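Local coordinates for protein phosphoglycerate kinase (Coxiella burnetii, PDB 4NG4) that transfers a phosphoryl group reversibly between ATP and 3-phosphoglycerate, giving ADP and 1,3-bisphosphoglycerate in glycolysis, at residues 44-47 with 48-52; 286-289 with 290-294. All coordinates share one frame; numbering follows the deposited sequence.

Contact 1 of 2, residues 44-47 with 48-52; sequences NDER and IVRAL
Asp45 O accepts a hydrogen bond from Val49 N (3.1 Å), Glu46 O one from Arg50 N (2.9 Å) and Arg47 O one from Ala51 N (2.9 Å). This is the first turn of helix 46-60. The helix makes the crossover between parallel strands 26-31 and 64-69 of the N-terminal domain. Asp45 holds the N-cap position, but its carboxylate caps no backbone N-H. Its CB rests against the methyl Ile48 CD1 at 3.8 Å. Ile48 also packs on Leu91 and Leu92 of helix 86-94.

On another side of the turn, Glu46 and Arg50 cross at about a right angle. CG of Glu46 lies over one face of the Arg50 guanidinium, offset toward the rim on the NH1 side and 3.5 Å from CZ. The carboxylate is turned 63° from the guanidinium plane. The salt bridge is long, Glu46 OE2 to Arg50 NH1 3.8 Å. The oxygen lies well out of the guanidinium plane, so the charges attract but no N-H points at it.

Arg47 runs out extended, alongside Arg50 and in the same direction. It is a predicted substrate-binding residue and forms a weak, long ion pair with Asp32, predicted to bind substrate too. The aliphatic CG of Arg47 lies 3.4 Å from Arg50 NH2.

Contact 2 of 2, residues 286-289 with 290-294; sequences TVKN and IDAVT
Asn289 and Lys288 hold the turn that follows them. Asn289 uses both its backbone and its side chain: O accepts from Ala292 N (2.6 Å), and OD1 accepts from Asp291 N (3.2 Å). The second bond is nearly straight, with an N-H...O angle of 172°. The Asn289 amide can reach this N-H because CG is swung anti to its own backbone N (chi1 -162°). The amide also stacks on the Asp291 carboxylate, their planes only 5° apart, with Asn289 CG 3.4 Å from Asp291 OD2.

The OD1 bond closes an Asx turn, which leads the chain from strand 286-289, at the edge of a three-stranded antiparallel sheet, into the 3-10 segment 290-292. Backbone bonds tie this strand to its neighbour 272-276.

Lys288 reaches along the other side of the turn. Its chain is extended beyond CG, and NZ donates to Ala292 O at 2.8 Å, approaching from above the carbonyl plane. CD lies 4.0 Å from Ala292 CB. NZ also makes a salt bridge to Glu297, whose OE1 accepts from the backbone N of Thr294 as well. The methyl Thr294 CG2 sits 3.7 Å from Lys288 NZ.

Contact 1 and contact 2 lie on opposite sides of the chain's centre and do not touch. Their centres are 46 Å apart, and their nearest atoms about 35 Å. In this family the N-terminal domain binds the phosphoglycerate and the C-terminal domain the nucleotide. Contact 1 carries Arg47 of the predicted substrate site. Its side chain lies about 5 Å from that of His70, another predicted member, and about 14 Å from the bound ADP. Contact 2 belongs to the nucleotide half. The side chain of Val293 comes about 11 Å from the ADP, yet 286-294 lies away from the annotated sites.

Contact 1 of 2, residues 44-47 with 48-52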
ATOM      1  N   ASN A  44     -11.116   6.459 -13.662  1.00 48.48           N
ATOM      2  CA  ASN A  44     -10.244   5.296 -13.485  1.00 48.96           C
ATOM      3  C   ASN A  44     -10.998   4.168 -12.796  1.00 46.36           C
ATOM      4  O   ASN A  44     -11.482   4.339 -11.681  1.00 43.20           O
ATOM      5  CB  ASN A  44      -9.028   5.688 -12.648  1.00 47.77           C
ATOM      6  CG  ASN A  44      -7.853   4.762 -12.851  1.00 50.66           C
ATOM      7  OD1 ASN A  44      -7.967   3.697 -13.463  1.00 53.05           O
ATOM      8  ND2 ASN A  44      -6.703   5.165 -12.329  1.00 52.27           N
ATOM      9  N   ASP A  45     -11.092   3.016 -13.449  1.00 48.56           N
ATOM     10  CA  ASP A  45     -11.949   1.932 -12.961  1.00 46.92           C
ATOM     11  C   ASP A  45     -11.155   0.691 -12.586  1.00 47.19           C
ATOM     12  O   ASP A  45     -11.720  -0.393 -12.428  1.00 46.88           O
ATOM     13  CB  ASP A  45     -12.975   1.576 -14.035  1.00 49.87           C
ATOM     14  CG  ASP A  45     -12.330   1.105 -15.324  1.00 54.66           C
ATOM     15  OD1 ASP A  45     -11.087   0.996 -15.368  1.00 55.31           O
ATOM     16  OD2 ASP A  45     -13.070   0.843 -16.298  1.00 58.75           O
ATOM     17  N   GLU A  46      -9.844   0.855 -12.443  1.00 47.83           N
ATOM     18  CA  GLU A  46      -8.964  -0.274 -12.159  1.00 48.98           C
ATOM     19  C   GLU A  46      -9.442  -1.062 -10.930  1.00 45.85           C
ATOM     20  O   GLU A  46      -9.240  -2.282 -10.863  1.00 47.18           O
ATOM     21  CB  GLU A  46      -7.507   0.212 -12.002  1.00 50.03           C
ATOM     22  CG  GLU A  46      -6.469  -0.843 -11.576  1.00 51.48           C
ATOM     23  CD  GLU A  46      -6.206  -1.935 -12.606  1.00 56.50           C
ATOM     24  OE1 GLU A  46      -7.075  -2.199 -13.461  1.00 58.33           O
ATOM     25  OE2 GLU A  46      -5.120  -2.553 -12.537  1.00 59.10           O
ATOM     26  N   ARG A  47     -10.105  -0.377  -9.995  1.00 42.10           N
ATOM     27  CA  ARG A  47     -10.553  -1.000  -8.754  1.00 39.40           C
ATOM     28  C   ARG A  47     -11.745  -1.891  -8.989  1.00 40.13           C
ATOM     29  O   ARG A  47     -11.864  -2.947  -8.369  1.00 40.45           O
ATOM     30  CB  ARG A  47     -10.903   0.045  -7.704  1.00 35.97           C
ATOM     31  CG  ARG A  47      -9.888   1.148  -7.626  1.00 35.88           C
ATOM     32  CD  ARG A  47      -9.917   1.919  -6.325  1.00 32.84           C
ATOM     33  NE  ARG A  47      -8.964   3.030  -6.406  1.00 34.47           N
ATOM     34  CZ  ARG A  47      -8.587   3.795  -5.385  1.00 33.41           C
ATOM     35  NH1 ARG A  47      -9.071   3.596  -4.169  1.00 31.30           N
ATOM     36  NH2 ARG A  47      -7.709   4.764  -5.593  1.00 35.65           N
ATOM     37  N   ILE A  48     -12.636  -1.468  -9.874  1.00 41.12           N
ATOM     38  CA  ILE A  48     -13.767  -2.316 -10.252  1.00 42.31           C
ATOM     39  C   ILE A  48     -13.243  -3.559 -10.970  1.00 45.72           C
ATOM     40  O   ILE A  48     -13.618  -4.682 -10.625  1.00 46.31           O
ATOM     41  CB  ILE A  48     -14.774  -1.589 -11.169  1.00 43.55           C
ATOM     42  CG1 ILE A  48     -15.311  -0.315 -10.495  1.00 40.75           C
ATOM     43  CG2 ILE A  48     -15.926  -2.520 -11.533  1.00 44.86           C
ATOM     44  CD1 ILE A  48     -15.613   0.802 -11.480  1.00 41.95           C
ATOM     45  N   VAL A  49     -12.364  -3.345 -11.954  1.00 48.29           N
ATOM     46  CA  VAL A  49     -11.761  -4.441 -12.730  1.00 52.16           C
ATOM     47  C   VAL A  49     -11.065  -5.454 -11.800  1.00 51.39           C
ATOM     48  O   VAL A  49     -11.123  -6.668 -12.028  1.00 53.87           O
ATOM     49  CB  VAL A  49     -10.755  -3.912 -13.814  1.00 55.33           C
ATOM     50  CG1 VAL A  49      -9.962  -5.059 -14.437  1.00 59.07           C
ATOM     51  CG2 VAL A  49     -11.476  -3.128 -14.905  1.00 57.15           C
ATOM     52  N   ARG A  50     -10.428  -4.941 -10.748  1.00 48.01           N
ATOM     53  CA  ARG A  50      -9.742  -5.777  -9.758  1.00 47.25           C
ATOM     54  C   ARG A  50     -10.755  -6.542  -8.885  1.00 45.77           C
ATOM     55  O   ARG A  50     -10.605  -7.732  -8.645  1.00 47.29           O
ATOM     56  CB  ARG A  50      -8.822  -4.906  -8.888  1.00 44.51           C
ATOM     57  CG  ARG A  50      -7.341  -5.326  -8.834  1.00 46.29           C
ATOM     58  CD  ARG A  50      -6.382  -4.109  -8.883  1.00 45.51           C
ATOM     59  NE  ARG A  50      -6.945  -2.932  -8.210  1.00 42.33           N
ATOM     60  CZ  ARG A  50      -6.415  -1.709  -8.222  1.00 41.86           C
ATOM     61  NH1 ARG A  50      -5.263  -1.474  -8.857  1.00 45.66           N
ATOM     62  NH2 ARG A  50      -7.035  -0.715  -7.582  1.00 36.10           N
ATOM     63  N   ALA A  51     -11.799  -5.858  -8.439  1.00 43.35           N
ATOM     64  CA  ALA A  51     -12.808  -6.460  -7.572  1.00 42.20           C
ATOM     65  C   ALA A  51     -13.749  -7.439  -8.293  1.00 45.16           C
ATOM     66  O   ALA A  51     -14.407  -8.258  -7.642  1.00 45.40           O
ATOM     67  CB  ALA A  51     -13.622  -5.368  -6.878  1.00 38.60           C
ATOM     68  N   LEU A  52     -13.815  -7.374  -9.621  1.00 47.78           N
ATOM     69  CA  LEU A  52     -14.813  -8.146 -10.360  1.00 50.96           C
ATOM     70  C   LEU A  52     -14.821  -9.650 -10.027  1.00 53.42           C
ATOM     71  O   LEU A  52     -15.856 -10.185  -9.648  1.00 54.18           O
ATOM     72  CB  LEU A  52     -14.641  -7.944 -11.862  1.00 54.37           C
ATOM     73  CG  LEU A  52     -15.908  -8.221 -12.650  1.00 57.15           C
ATOM     74  CD1 LEU A  52     -16.887  -7.071 -12.427  1.00 54.38           C
ATOM     75  CD2 LEU A  52     -15.594  -8.418 -14.128  1.00 61.12           C
TER

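Contact 2 of 2, residues 286-289 with 290-294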
ATOM      1  N   THR A 286      25.949  18.148 -10.862  1.00 36.00           N
ATOM      2  CA  THR A 286      27.356  17.783 -10.650  1.00 36.26           C
ATOM      3  C   THR A 286      27.507  16.533  -9.806  1.00 34.30           C
ATOM      4  O   THR A 286      27.005  16.478  -8.689  1.00 32.45           O
ATOM      5  CB  THR A 286      28.091  18.900  -9.932  1.00 36.44           C
ATOM      6  OG1 THR A 286      27.922  20.113 -10.670  1.00 38.80           O
ATOM      7  CG2 THR A 286      29.577  18.563  -9.792  1.00 36.85           C
ATOM      8  N   VAL A 287      28.219  15.539 -10.330  1.00 35.36           N
ATOM      9  CA  VAL A 287      28.452  14.287  -9.606  1.00 34.03           C
ATOM     10  C   VAL A 287      29.650  14.462  -8.672  1.00 34.10           C
ATOM     11  O   VAL A 287      30.705  14.945  -9.075  1.00 36.15           O
ATOM     12  CB  VAL A 287      28.660  13.089 -10.552  1.00 35.13           C
ATOM     13  CG1 VAL A 287      28.901  11.813  -9.740  1.00 33.34           C
ATOM     14  CG2 VAL A 287      27.449  12.935 -11.465  1.00 34.76           C
ATOM     15  N   LYS A 288      29.460  14.060  -7.419  1.00 32.41           N
ATOM     16  CA  LYS A 288      30.346  14.423  -6.325  1.00 32.11           C
ATOM     17  C   LYS A 288      30.511  13.270  -5.367  1.00 31.02           C
ATOM     18  O   LYS A 288      29.631  12.415  -5.225  1.00 29.25           O
ATOM     19  CB  LYS A 288      29.753  15.587  -5.522  1.00 31.03           C
ATOM     20  CG  LYS A 288      29.954  16.965  -6.129  1.00 33.08           C
ATOM     21  CD  LYS A 288      29.997  18.064  -5.059  1.00 32.22           C
ATOM     22  CE  LYS A 288      30.309  19.408  -5.680  1.00 34.04           C
ATOM     23  NZ  LYS A 288      30.790  20.413  -4.699  1.00 34.98           N
ATOM     24  N   ASN A 289      31.646  13.270  -4.682  1.00 31.99           N
ATOM     25  CA  ASN A 289      31.787  12.453  -3.507  1.00 31.22           C
ATOM     26  C   ASN A 289      31.108  13.179  -2.356  1.00 30.02           C
ATOM     27  O   ASN A 289      31.202  14.416  -2.213  1.00 30.28           O
ATOM     28  CB  ASN A 289      33.257  12.205  -3.178  1.00 32.96           C
ATOM     29  CG  ASN A 289      33.455  11.013  -2.247  1.00 32.64           C
ATOM     30  OD1 ASN A 289      32.906  10.965  -1.130  1.00 31.03           O
ATOM     31  ND2 ASN A 289      34.249  10.038  -2.705  1.00 33.92           N
ATOM     32  N   ILE A 290      30.422  12.405  -1.535  1.00 28.61           N
ATOM     33  CA  ILE A 290      29.832  12.917  -0.319  1.00 27.76           C
ATOM     34  C   ILE A 290      30.773  13.891   0.435  1.00 28.69           C
ATOM     35  O   ILE A 290      30.303  14.865   1.029  1.00 28.72           O
ATOM     36  CB  ILE A 290      29.397  11.720   0.538  1.00 27.13           C
ATOM     37  CG1 ILE A 290      28.728  12.160   1.832  1.00 27.21           C
ATOM     38  CG2 ILE A 290      30.581  10.786   0.821  1.00 28.35           C
ATOM     39  CD1 ILE A 290      28.291  10.963   2.668  1.00 29.03           C
ATOM     40  N   ASP A 291      32.086  13.639   0.395  1.00 29.91           N
ATOM     41  CA  ASP A 291      33.102  14.573   0.914  1.00 31.11           C
ATOM     42  C   ASP A 291      32.863  16.003   0.458  1.00 30.89           C
ATOM     43  O   ASP A 291      32.950  16.941   1.243  1.00 30.66           O
ATOM     44  CB  ASP A 291      34.513  14.212   0.403  1.00 33.51           C
ATOM     45  CG  ASP A 291      34.956  12.805   0.774  1.00 35.76           C
ATOM     46  OD1 ASP A 291      34.611  12.315   1.874  1.00 36.94           O
ATOM     47  OD2 ASP A 291      35.684  12.195  -0.043  1.00 40.19           O
ATOM     48  N   ALA A 292      32.595  16.144  -0.840  1.00 30.98           N
ATOM     49  CA  ALA A 292      32.790  17.410  -1.555  1.00 31.79           C
ATOM     50  C   ALA A 292      31.563  18.318  -1.615  1.00 30.57           C
ATOM     51  O   ALA A 292      31.636  19.354  -2.261  1.00 31.91           O
ATOM     52  CB  ALA A 292      33.302  17.131  -2.966  1.00 33.17           C
ATOM     53  N   VAL A 293      30.476  17.962  -0.922  1.00 28.22           N
ATOM     54  CA  VAL A 293      29.253  18.774  -0.919  1.00 27.41           C
ATOM     55  C   VAL A 293      29.472  20.090  -0.154  1.00 28.25           C
ATOM     56  O   VAL A 293      29.697  20.076   1.057  1.00 27.77           O
ATOM     57  CB  VAL A 293      28.032  18.020  -0.305  1.00 25.48           C
ATOM     58  CG1 VAL A 293      26.785  18.901  -0.320  1.00 24.65           C
ATOM     59  CG2 VAL A 293      27.751  16.727  -1.065  1.00 24.74           C
ATOM     60  N   THR A 294      29.385  21.213  -0.874  1.00 29.55           N
ATOM     61  CA  THR A 294      29.606  22.538  -0.301  1.00 30.46           C
ATOM     62  C   THR A 294      28.312  23.061   0.344  1.00 29.69           C
ATOM     63  O   THR A 294      27.295  22.370   0.360  1.00 28.11           O
ATOM     64  CB  THR A 294      30.163  23.514  -1.363  1.00 32.65           C
ATOM     65  OG1 THR A 294      29.177  23.781  -2.373  1.00 32.66           O
ATOM     66  CG2 THR A 294      31.415  22.918  -2.009  1.00 33.48           C
TER